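PDB 6I5S: bottromycin amidohydrolase, which acts as the gatekeeper of bottromycin biosynthesis, a dizinc amidohydrolase that probably cleaves an amide bond next to a thiazoline in the precursor peptide. Local coordinates for residues P88-A93 with V403-H408. Numbering follows the deposited sequence.
Sequences PGFVDA and VFYRRH
Gly89 and Val403 form the close backbone approach, their CA atoms 5.5 Å apart, and beyond it residues 90-93 and 404-408 run off in different directions. Val403 carries the contact from its side: its CG2, anti to the carbonyl carbon, rests on main-chain atoms, meeting Pro88 O at 3.6 Å and Gly89 CA at 3.7 Å. The same CG2 sits over one face of the Phe90 ring, 4.1 Å from the centroid and 15° off the normal, a clear CH-pi contact. With CG beside the backbone N (chi1 -51°), the Phe90 ring extends so that its far end meets Val403 and Tyr405. Tyr405 arrives tip to tip, its OH lying in the plane of the phenyl ring at its edge, 3.4 Å from Phe90 CZ and 3.6 Å from CE2. That hydroxyl is already hydrogen-bonded to Leu416 O, which holds it in place as it abuts the ring edge. An alanine at Phe90 would probably open a gap beneath the Val403 methyl and leave the Tyr405 tip without its packing partner. All five touching residues are buried. In the mixed sheet, strand 84-95 lies between antiparallel strand 402-405 and parallel strand 111-116, whose Val111 also packs on Phe90. Further along, strand 84-95 leads to zinc ligands His94 and His96, the HxH pair ending the first barrel strand in amidohydrolase-superfamily enzymes. Strand 402-405, paired with 421-424, probably belongs to the small beta domain, so the contact joins it to the barrel, where helix 383-388 packs against Val91.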
loop_
_atom_site.group_PDB
_atom_site.type_symbol
_atom_site.label_atom_id
_atom_site.label_comp_id
_atom_site.label_asym_id
_atom_site.label_seq_id
_atom_site.Cartn_x
_atom_site.Cartn_y
_atom_site.Cartn_z
ATOM N N PRO A 88 -6.352 9.950 9.884
ATOM C CA PRO A 88 -5.773 10.316 8.596
ATOM C C PRO A 88 -6.076 9.227 7.581
ATOM O O PRO A 88 -6.284 8.051 7.908
ATOM C CB PRO A 88 -4.283 10.378 8.897
ATOM C CG PRO A 88 -4.188 10.628 10.337
ATOM C CD PRO A 88 -5.298 9.829 10.922
ATOM N N GLY A 89 -6.083 9.615 6.320
ATOM C CA GLY A 89 -6.237 8.634 5.264
ATOM C C GLY A 89 -5.079 7.658 5.265
ATOM O O GLY A 89 -3.964 8.014 5.624
ATOM N N PHE A 90 -5.375 6.415 4.868
ATOM C CA PHE A 90 -4.388 5.339 4.846
ATOM C C PHE A 90 -3.527 5.397 3.591
ATOM O O PHE A 90 -3.941 5.905 2.536
ATOM C CB PHE A 90 -5.078 3.961 4.889
ATOM C CG PHE A 90 -6.072 3.833 5.996
ATOM C CD1 PHE A 90 -5.813 4.356 7.246
ATOM C CD2 PHE A 90 -7.277 3.230 5.774
ATOM C CE1 PHE A 90 -6.777 4.309 8.264
ATOM C CE2 PHE A 90 -8.249 3.174 6.813
ATOM C CZ PHE A 90 -7.957 3.711 8.048
ATOM N N VAL A 91 -2.323 4.832 3.722
ATOM C CA VAL A 91 -1.360 4.747 2.626
ATOM C C VAL A 91 -0.997 3.291 2.429
ATOM O O VAL A 91 -0.416 2.657 3.330
ATOM C CB VAL A 91 -0.093 5.570 2.902
ATOM C CG1 VAL A 91 0.783 5.577 1.588
ATOM C CG2 VAL A 91 -0.480 6.997 3.342
ATOM N N ASP A 92 -1.327 2.740 1.255
ATOM C CA ASP A 92 -0.777 1.431 0.895
ATOM C C ASP A 92 0.671 1.636 0.443
ATOM O O ASP A 92 0.930 2.173 -0.645
ATOM C CB ASP A 92 -1.602 0.724 -0.177
ATOM C CG ASP A 92 -1.118 -0.702 -0.433
ATOM O OD1 ASP A 92 -1.918 -1.506 -0.889
ATOM O OD2 ASP A 92 0.087 -1.016 -0.192
ATOM N N ALA A 93 1.597 1.212 1.276
ATOM C CA ALA A 93 3.017 1.512 1.048
ATOM C C ALA A 93 3.687 0.638 -0.017
ATOM O O ALA A 93 4.883 0.842 -0.320
ATOM C CB ALA A 93 3.771 1.414 2.349
ATOM N N VAL A 403 -10.385 9.473 7.256
ATOM C CA VAL A 403 -11.310 8.347 7.287
ATOM C C VAL A 403 -12.231 8.495 8.492
ATOM O O VAL A 403 -11.776 8.798 9.596
ATOM C CB VAL A 403 -10.568 7.009 7.354
ATOM C CG1 VAL A 403 -11.509 5.868 7.077
ATOM C CG2 VAL A 403 -9.399 7.000 6.338
ATOM N N PHE A 404 -13.519 8.295 8.275
ATOM C CA PHE A 404 -14.565 8.576 9.254
ATOM C C PHE A 404 -15.262 7.288 9.691
ATOM O O PHE A 404 -15.583 6.446 8.851
ATOM C CB PHE A 404 -15.621 9.479 8.648
ATOM C CG PHE A 404 -15.206 10.900 8.493
ATOM C CD1 PHE A 404 -15.816 11.880 9.248
ATOM C CD2 PHE A 404 -14.228 11.278 7.584
ATOM C CE1 PHE A 404 -15.475 13.219 9.099
ATOM C CE2 PHE A 404 -13.895 12.599 7.437
ATOM C CZ PHE A 404 -14.505 13.575 8.204
ATOM N N TYR A 405 -15.553 7.176 10.996
ATOM C CA TYR A 405 -16.226 6.038 11.609
ATOM C C TYR A 405 -17.253 6.531 12.615
ATOM O O TYR A 405 -16.981 7.464 13.387
ATOM C CB TYR A 405 -15.222 5.150 12.334
ATOM C CG TYR A 405 -14.142 4.597 11.422
ATOM C CD1 TYR A 405 -14.311 3.389 10.755
ATOM C CD2 TYR A 405 -12.954 5.282 11.253
ATOM C CE1 TYR A 405 -13.279 2.858 9.926
ATOM C CE2 TYR A 405 -11.935 4.799 10.375
ATOM C CZ TYR A 405 -12.131 3.589 9.738
ATOM O OH TYR A 405 -11.162 3.069 8.915
ATOM N N ARG A 406 -18.437 5.910 12.600
ATOM C CA ARG A 406 -19.443 6.247 13.590
ATOM C C ARG A 406 -19.098 5.654 14.947
ATOM O O ARG A 406 -19.453 6.224 15.981
ATOM C CB ARG A 406 -20.803 5.750 13.142
ATOM C CG ARG A 406 -21.431 6.496 12.011
ATOM C CD ARG A 406 -21.725 7.929 12.382
ATOM N NE ARG A 406 -22.531 8.587 11.354
ATOM C CZ ARG A 406 -22.870 9.874 11.381
ATOM N NH1 ARG A 406 -22.448 10.672 12.366
ATOM N NH2 ARG A 406 -23.651 10.365 10.419
ATOM N N ARG A 407 -18.421 4.515 14.966
ATOM C CA ARG A 407 -17.955 3.893 16.197
ATOM C C ARG A 407 -16.433 3.837 16.165
ATOM O O ARG A 407 -15.831 3.832 15.097
ATOM C CB ARG A 407 -18.522 2.482 16.361
ATOM C CG ARG A 407 -20.048 2.426 16.503
ATOM C CD ARG A 407 -20.561 0.997 16.690
ATOM N NE ARG A 407 -22.009 0.961 16.919
ATOM C CZ ARG A 407 -22.728 -0.148 17.095
ATOM N NH1 ARG A 407 -22.149 -1.342 17.070
ATOM N NH2 ARG A 407 -24.038 -0.060 17.295
ATOM N N HIS A 408 -15.805 3.798 17.333
ATOM C CA HIS A 408 -14.356 3.810 17.368
ATOM C C HIS A 408 -13.835 2.592 16.600
ATOM O O HIS A 408 -14.348 1.479 16.798
ATOM C CB HIS A 408 -13.858 3.811 18.815
ATOM C CG HIS A 408 -12.401 4.124 18.932
ATOM N ND1 HIS A 408 -11.428 3.261 18.484
ATOM C CD2 HIS A 408 -11.752 5.226 19.375
ATOM C CE1 HIS A 408 -10.239 3.806 18.669
ATOM N NE2 HIS A 408 -10.406 5.001 19.208
#